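Local coordinates for CRISPR-associated protein, Cse2 family (Meiothermus ruber, PDB 3WA8) that probably serves as the small CasB (Cse2) subunit of a type I-E CRISPR surveillance complex, binding G-rich crRNA sequence and stabilising the R-loop, at residues 59-62 and 63-67; 15-18 and 19-23. All coordinates share one frame; numbering follows the deposited sequence.

Interaction 1: 59-62 and 63-67; sequences RWER and ICYYL. With HG (mercury (II) ion), chain C.
Two torsions set Trp60 and Cys64 against each other: the indole swings out with CG anti to the backbone N (chi1 -167°), while SG of Cys64 lies anti to its own carbonyl carbon (chi1 -61°) and turns back along helix 59-72. The sulfur thereby comes over one indole face, 3.4 Å from the centroid of the five-membered ring and 19° off its normal, which defines a sulfur-aromatic contact one helical turn long. Over the same face, toward CH2, a mercury (II) ion bonded to SG at 2.8 Å lies 3.2 Å from Trp60 CH2. Ile63 CG2 meets Trp60 CZ3 obliquely. The indole's polar edge is accounted for, since NE1 donates to Leu169 O, and Leu166 and Leu169 of helix 162-170 pack on Cys64. A second pair, Arg62 and Tyr66, runs side by side: CE1 of Tyr66 sits over the guanidinium, 3.8 Å from NH1 of Arg62. Both side chains reach Glu46, Arg62 by a salt bridge through NH2 and Tyr66 by a hydrogen bond through OH. Underneath, Cys64 N donates to Trp60 O at 2.8 Å in the i to i+4 series. The metal bond is consistent with a soft, thiophilic ion being taken up by a buried cysteine sulfur, probably as thiolate, in the crystal, while a more polar side of the helix, Arg62 and Tyr66, is tied to helix 43-49 through the carboxylate of Glu46.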
ATOM      1  N   ARG A  59     -17.619   4.115   2.596  1.00 93.52           N
ATOM      2  CA  ARG A  59     -17.076   3.377   3.696  1.00 87.99           C
ATOM      3  C   ARG A  59     -15.737   2.792   3.269  1.00 80.95           C
ATOM      4  O   ARG A  59     -14.816   2.658   4.082  1.00 77.18           O
ATOM      5  CB  ARG A  59     -18.085   2.333   4.185  1.00 91.58           C
ATOM      6  CG  ARG A  59     -19.402   2.983   4.658  1.00 98.59           C
ATOM      7  CD  ARG A  59     -20.017   2.304   5.890  1.00102.29           C
ATOM      8  NE  ARG A  59     -21.367   1.811   5.598  1.00109.36           N
ATOM      9  CZ  ARG A  59     -21.627   0.655   4.973  1.00110.87           C
ATOM     10  NH1 ARG A  59     -20.635  -0.140   4.582  1.00106.25           N
ATOM     11  NH2 ARG A  59     -22.879   0.287   4.734  1.00117.03           N
ATOM     12  N   TRP A  60     -15.620   2.523   1.973  1.00 78.85           N
ATOM     13  CA  TRP A  60     -14.372   2.046   1.384  1.00 72.54           C
ATOM     14  C   TRP A  60     -13.242   3.054   1.513  1.00 68.21           C
ATOM     15  O   TRP A  60     -12.171   2.741   2.024  1.00 63.97           O
ATOM     16  CB  TRP A  60     -14.575   1.676  -0.079  1.00 73.95           C
ATOM     17  CG  TRP A  60     -13.448   0.915  -0.655  1.00 70.15           C
ATOM     18  CD1 TRP A  60     -12.785   1.186  -1.814  1.00 69.42           C
ATOM     19  CD2 TRP A  60     -12.820  -0.246  -0.095  1.00 67.31           C
ATOM     20  NE1 TRP A  60     -11.782   0.260  -2.020  1.00 65.44           N
ATOM     21  CE2 TRP A  60     -11.788  -0.633  -0.982  1.00 64.04           C
ATOM     22  CE3 TRP A  60     -13.031  -0.999   1.068  1.00 65.82           C
ATOM     23  CZ2 TRP A  60     -10.983  -1.740  -0.752  1.00 61.34           C
ATOM     24  CZ3 TRP A  60     -12.229  -2.088   1.303  1.00 63.87           C
ATOM     25  CH2 TRP A  60     -11.224  -2.464   0.387  1.00 62.16           C
ATOM     26  N   GLU A  61     -13.501   4.270   1.060  1.00 69.25           N
ATOM     27  CA  GLU A  61     -12.511   5.314   1.128  1.00 66.33           C
ATOM     28  C   GLU A  61     -11.956   5.362   2.537  1.00 61.95           C
ATOM     29  O   GLU A  61     -10.755   5.242   2.733  1.00 58.46           O
ATOM     30  CB  GLU A  61     -13.117   6.651   0.713  1.00 70.88           C
ATOM     31  CG  GLU A  61     -12.088   7.765   0.596  1.00 72.15           C
ATOM     32  CD  GLU A  61     -12.499   8.891  -0.377  1.00 80.41           C
ATOM     33  OE1 GLU A  61     -13.388   9.718  -0.023  1.00 83.46           O
ATOM     34  OE2 GLU A  61     -11.895   8.952  -1.490  1.00 82.18           O
ATOM     35  N   ARG A  62     -12.845   5.485   3.518  1.00 62.07           N
ATOM     36  CA  ARG A  62     -12.431   5.606   4.912  1.00 58.51           C
ATOM     37  C   ARG A  62     -11.576   4.402   5.351  1.00 53.69           C
ATOM     38  O   ARG A  62     -10.524   4.566   6.002  1.00 50.51           O
ATOM     39  CB  ARG A  62     -13.652   5.874   5.805  1.00 61.90           C
ATOM     40  CG  ARG A  62     -13.696   5.205   7.185  1.00 62.39           C
ATOM     41  CD  ARG A  62     -14.959   5.641   7.984  1.00 65.59           C
ATOM     42  NE  ARG A  62     -14.848   7.042   8.349  1.00 65.38           N
ATOM     43  CZ  ARG A  62     -14.377   7.495   9.508  1.00 63.03           C
ATOM     44  NH1 ARG A  62     -14.013   6.664  10.474  1.00 58.75           N
ATOM     45  NH2 ARG A  62     -14.293   8.806   9.701  1.00 63.40           N
ATOM     46  N   ILE A  63     -11.992   3.200   4.960  1.00 52.10           N
ATOM     47  CA  ILE A  63     -11.183   2.046   5.273  1.00 48.02           C
ATOM     48  C   ILE A  63      -9.796   2.189   4.601  1.00 45.64           C
ATOM     49  O   ILE A  63      -8.763   1.982   5.231  1.00 43.64           O
ATOM     50  CB  ILE A  63     -11.886   0.755   4.890  1.00 48.68           C
ATOM     51  CG1 ILE A  63     -13.030   0.505   5.851  1.00 49.82           C
ATOM     52  CG2 ILE A  63     -10.941  -0.440   4.950  1.00 45.47           C
ATOM     53  CD1 ILE A  63     -14.165  -0.347   5.256  1.00 49.24           C
ATOM     54  N   CYS A  64      -9.760   2.579   3.339  1.00 46.17           N
ATOM     55  CA  CYS A  64      -8.499   2.591   2.638  1.00 44.28           C
ATOM     56  C   CYS A  64      -7.537   3.602   3.263  1.00 43.61           C
ATOM     57  O   CYS A  64      -6.432   3.212   3.695  1.00 41.80           O
ATOM     58  CB  CYS A  64      -8.722   2.761   1.135  1.00 46.34           C
ATOM     59  SG  CYS A  64      -9.724   1.362   0.398  1.00 48.60           S
ATOM     60  N   TYR A  65      -7.966   4.868   3.389  1.00 45.07           N
ATOM     61  CA  TYR A  65      -7.165   5.894   4.080  1.00 44.06           C
ATOM     62  C   TYR A  65      -6.604   5.445   5.412  1.00 42.45           C
ATOM     63  O   TYR A  65      -5.399   5.559   5.668  1.00 41.80           O
ATOM     64  CB  TYR A  65      -7.964   7.167   4.296  1.00 46.51           C
ATOM     65  CG  TYR A  65      -7.911   8.080   3.103  1.00 48.74           C
ATOM     66  CD1 TYR A  65      -8.691   7.822   1.994  1.00 49.32           C
ATOM     67  CD2 TYR A  65      -7.059   9.182   3.068  1.00 49.89           C
ATOM     68  CE1 TYR A  65      -8.639   8.607   0.898  1.00 52.43           C
ATOM     69  CE2 TYR A  65      -6.999  10.016   1.935  1.00 51.66           C
ATOM     70  CZ  TYR A  65      -7.799   9.706   0.853  1.00 54.24           C
ATOM     71  OH  TYR A  65      -7.823  10.477  -0.300  1.00 58.78           O
ATOM     72  N   TYR A  66      -7.473   4.944   6.269  1.00 42.83           N
ATOM     73  CA  TYR A  66      -7.049   4.584   7.607  1.00 42.43           C
ATOM     74  C   TYR A  66      -6.089   3.427   7.580  1.00 41.75           C
ATOM     75  O   TYR A  66      -5.089   3.435   8.291  1.00 41.74           O
ATOM     76  CB  TYR A  66      -8.246   4.281   8.507  1.00 43.81           C
ATOM     77  CG  TYR A  66      -8.710   5.474   9.289  1.00 45.91           C
ATOM     78  CD1 TYR A  66      -9.921   6.109   8.990  1.00 48.65           C
ATOM     79  CD2 TYR A  66      -7.923   6.003  10.309  1.00 45.71           C
ATOM     80  CE1 TYR A  66     -10.356   7.201   9.719  1.00 47.83           C
ATOM     81  CE2 TYR A  66      -8.345   7.097  11.040  1.00 46.57           C
ATOM     82  CZ  TYR A  66      -9.564   7.687  10.732  1.00 48.19           C
ATOM     83  OH  TYR A  66      -9.963   8.776  11.455  1.00 51.02           O
ATOM     84  N   LEU A  67      -6.385   2.427   6.759  1.00 42.84           N
ATOM     85  CA  LEU A  67      -5.486   1.300   6.584  1.00 42.94           C
ATOM     86  C   LEU A  67      -4.123   1.809   6.107  1.00 42.62           C
ATOM     87  O   LEU A  67      -3.098   1.385   6.619  1.00 43.89           O
ATOM     88  CB  LEU A  67      -6.052   0.322   5.566  1.00 43.33           C
ATOM     89  CG  LEU A  67      -5.299  -0.977   5.314  1.00 43.37           C
ATOM     90  CD1 LEU A  67      -5.298  -1.821   6.544  1.00 44.63           C
ATOM     91  CD2 LEU A  67      -5.972  -1.738   4.201  1.00 44.46           C
TER
HETATM   92 HG    HG C 301      -8.689  -0.908   1.600  1.00 93.79          HG

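Interaction 2: 15-18 and 19-23; sequences VRYL and RQRST
Leu18 O collects two donors from Ser22 where helix 10-21 ends: the hydroxyl OG at 2.6 Å and the backbone N at 3.2 Å. They approach differently, OG only tilted from the carbonyl plane and N rising 35° out of it. Ser22 OG reaches back because it stands beside its own backbone N (chi1 -61°); this residue is the first to leave helical angles. Upstream, Val15 O accepts from Arg19 N at 3.0 Å and Arg16 O from Gln20 N at 2.9 Å. Tyr17 O takes Arg21 N at 2.9 Å and is a weak second acceptor for the Gln20 amide, whose main one is Arg16 O. Among the side chains, CG1 of Val15 lies over one face of the Arg19 guanidinium, 3.5 Å from NH1, while Arg19 NH2 forms a salt bridge with Glu80. Arg21, bent at chi2, brings NH1 near CE1 and CD1 of Tyr17; CE1 lies at the edge of the guanidinium, in its plane, with ring and guanidinium planes 88° apart. Thr23 then N-caps helix 24-32: its side chain caps a backbone N just past it, and its own N donates to Asp26 OD2, consistent with a capping box. Chemically, the serine hydroxyl supplements the backbone bonding at this C-terminal end, and the doubly bonded carbonyl of Leu18 fixes Ser22 against the last turn, just before Thr23 opens the next helix.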
ATOM      1  N   VAL A  15      -0.377  11.540   2.004  1.00 54.19           N
ATOM      2  CA  VAL A  15       0.827  10.953   2.556  1.00 53.02           C
ATOM      3  C   VAL A  15       1.804  12.034   3.022  1.00 55.57           C
ATOM      4  O   VAL A  15       2.286  11.964   4.137  1.00 55.56           O
ATOM      5  CB  VAL A  15       1.454   9.983   1.536  1.00 53.21           C
ATOM      6  CG1 VAL A  15       2.913   9.645   1.893  1.00 53.14           C
ATOM      7  CG2 VAL A  15       0.573   8.722   1.446  1.00 49.91           C
ATOM      8  N   ARG A  16       2.069  13.035   2.199  1.00 58.60           N
ATOM      9  CA  ARG A  16       2.841  14.191   2.634  1.00 62.84           C
ATOM     10  C   ARG A  16       2.353  14.745   3.985  1.00 61.42           C
ATOM     11  O   ARG A  16       3.156  15.054   4.866  1.00 62.62           O
ATOM     12  CB  ARG A  16       2.797  15.275   1.553  1.00 66.95           C
ATOM     13  CG  ARG A  16       3.499  16.607   1.884  1.00 73.18           C
ATOM     14  CD  ARG A  16       3.840  17.396   0.575  1.00 79.70           C
ATOM     15  NE  ARG A  16       4.086  16.446  -0.535  1.00 86.15           N
ATOM     16  CZ  ARG A  16       4.358  16.757  -1.810  1.00 91.01           C
ATOM     17  NH1 ARG A  16       4.445  18.036  -2.204  1.00 96.95           N
ATOM     18  NH2 ARG A  16       4.542  15.768  -2.697  1.00 88.65           N
ATOM     19  N   TYR A  17       1.039  14.849   4.146  1.00 59.72           N
ATOM     20  CA  TYR A  17       0.428  15.451   5.320  1.00 59.24           C
ATOM     21  C   TYR A  17       0.711  14.591   6.537  1.00 55.91           C
ATOM     22  O   TYR A  17       1.088  15.112   7.591  1.00 56.17           O
ATOM     23  CB  TYR A  17      -1.063  15.591   5.030  1.00 60.28           C
ATOM     24  CG  TYR A  17      -2.016  16.130   6.082  1.00 61.29           C
ATOM     25  CD1 TYR A  17      -2.340  17.489   6.166  1.00 65.62           C
ATOM     26  CD2 TYR A  17      -2.697  15.246   6.913  1.00 59.37           C
ATOM     27  CE1 TYR A  17      -3.290  17.951   7.134  1.00 68.55           C
ATOM     28  CE2 TYR A  17      -3.623  15.664   7.853  1.00 60.50           C
ATOM     29  CZ  TYR A  17      -3.929  17.004   7.981  1.00 66.17           C
ATOM     30  OH  TYR A  17      -4.883  17.338   8.954  1.00 66.79           O
ATOM     31  N   LEU A  18       0.557  13.273   6.390  1.00 52.44           N
ATOM     32  CA  LEU A  18       0.881  12.354   7.469  1.00 49.91           C
ATOM     33  C   LEU A  18       2.351  12.504   7.867  1.00 51.69           C
ATOM     34  O   LEU A  18       2.660  12.536   9.060  1.00 52.26           O
ATOM     35  CB  LEU A  18       0.629  10.909   7.084  1.00 47.16           C
ATOM     36  CG  LEU A  18      -0.740  10.298   6.807  1.00 46.22           C
ATOM     37  CD1 LEU A  18      -0.540   8.937   6.154  1.00 45.23           C
ATOM     38  CD2 LEU A  18      -1.506  10.073   8.047  1.00 46.13           C
ATOM     39  N   ARG A  19       3.249  12.602   6.883  1.00 52.68           N
ATOM     40  CA  ARG A  19       4.682  12.751   7.161  1.00 54.72           C
ATOM     41  C   ARG A  19       5.002  14.033   7.900  1.00 57.51           C
ATOM     42  O   ARG A  19       5.882  14.080   8.771  1.00 59.24           O
ATOM     43  CB  ARG A  19       5.478  12.769   5.869  1.00 56.97           C
ATOM     44  CG  ARG A  19       5.329  11.531   5.065  1.00 55.44           C
ATOM     45  CD  ARG A  19       6.525  11.318   4.221  1.00 57.72           C
ATOM     46  NE  ARG A  19       6.553   9.928   3.779  1.00 56.94           N
ATOM     47  CZ  ARG A  19       6.446   9.550   2.515  1.00 55.70           C
ATOM     48  NH1 ARG A  19       6.304  10.449   1.561  1.00 58.55           N
ATOM     49  NH2 ARG A  19       6.495   8.280   2.208  1.00 51.68           N
ATOM     50  N   GLN A  20       4.307  15.096   7.532  1.00 58.35           N
ATOM     51  CA  GLN A  20       4.673  16.390   8.030  1.00 61.52           C
ATOM     52  C   GLN A  20       4.022  16.672   9.353  1.00 59.69           C
ATOM     53  O   GLN A  20       4.591  17.379  10.144  1.00 62.12           O
ATOM     54  CB  GLN A  20       4.321  17.469   7.027  1.00 64.43           C
ATOM     55  CG  GLN A  20       5.102  17.375   5.741  1.00 70.22           C
ATOM     56  CD  GLN A  20       4.886  18.611   4.882  1.00 80.65           C
ATOM     57  OE1 GLN A  20       4.134  19.507   5.283  1.00 86.17           O
ATOM     58  NE2 GLN A  20       5.542  18.679   3.709  1.00 83.09           N
ATOM     59  N   ARG A  21       2.841  16.121   9.610  1.00 55.98           N
ATOM     60  CA  ARG A  21       2.051  16.604  10.744  1.00 55.31           C
ATOM     61  C   ARG A  21       1.789  15.600  11.847  1.00 51.94           C
ATOM     62  O   ARG A  21       1.460  16.006  12.940  1.00 52.81           O
ATOM     63  CB  ARG A  21       0.721  17.211  10.295  1.00 55.85           C
ATOM     64  CG  ARG A  21       0.830  18.422   9.415  1.00 62.91           C
ATOM     65  CD  ARG A  21       0.534  19.750  10.179  1.00 75.57           C
ATOM     66  NE  ARG A  21       0.514  20.895   9.252  1.00 84.92           N
ATOM     67  CZ  ARG A  21      -0.324  21.006   8.212  1.00 88.47           C
ATOM     68  NH1 ARG A  21      -1.231  20.057   7.971  1.00 86.79           N
ATOM     69  NH2 ARG A  21      -0.264  22.059   7.408  1.00 93.34           N
ATOM     70  N   SER A  22       1.912  14.301  11.584  1.00 48.95           N
ATOM     71  CA  SER A  22       1.605  13.271  12.596  1.00 46.28           C
ATOM     72  C   SER A  22       2.415  13.407  13.873  1.00 47.82           C
ATOM     73  O   SER A  22       3.631  13.602  13.797  1.00 50.92           O
ATOM     74  CB  SER A  22       1.870  11.885  12.029  1.00 44.32           C
ATOM     75  OG  SER A  22       1.051  11.662  10.904  1.00 42.55           O
ATOM     76  N   THR A  23       1.764  13.299  15.031  1.00 46.18           N
ATOM     77  CA  THR A  23       2.487  13.205  16.286  1.00 47.94           C
ATOM     78  C   THR A  23       2.607  11.754  16.737  1.00 47.08           C
ATOM     79  O   THR A  23       1.914  10.868  16.210  1.00 44.69           O
ATOM     80  CB  THR A  23       1.814  13.992  17.401  1.00 49.33           C
ATOM     81  OG1 THR A  23       0.598  13.324  17.799  1.00 49.82           O
ATOM     82  CG2 THR A  23       1.533  15.418  16.947  1.00 49.33           C
TER

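Interaction 2 precedes interaction 1 along the chain; their centres are about 17 Å apart and their nearest atoms about 6 Å, so they do not touch directly. Other residues bridge them: Phe14 meets Tyr65 edge-to-face, Phe48 contacts both Tyr17 and Tyr65, and Trp72, farther along helix 59-72, packs on Leu18, Arg19 and Ser22. Helix 162-170 also borders both, through Trp162 at 15-23 and Leu166 at 59-67. A mercury (II) ion is bound directly by Cys64 in interaction 1, and another bound mercury (II) ion lies about 4 Å from the Arg19 side chain. Each contact lies within one helix, 10-21 or 59-72, of a chain whose regular secondary structure is all helical.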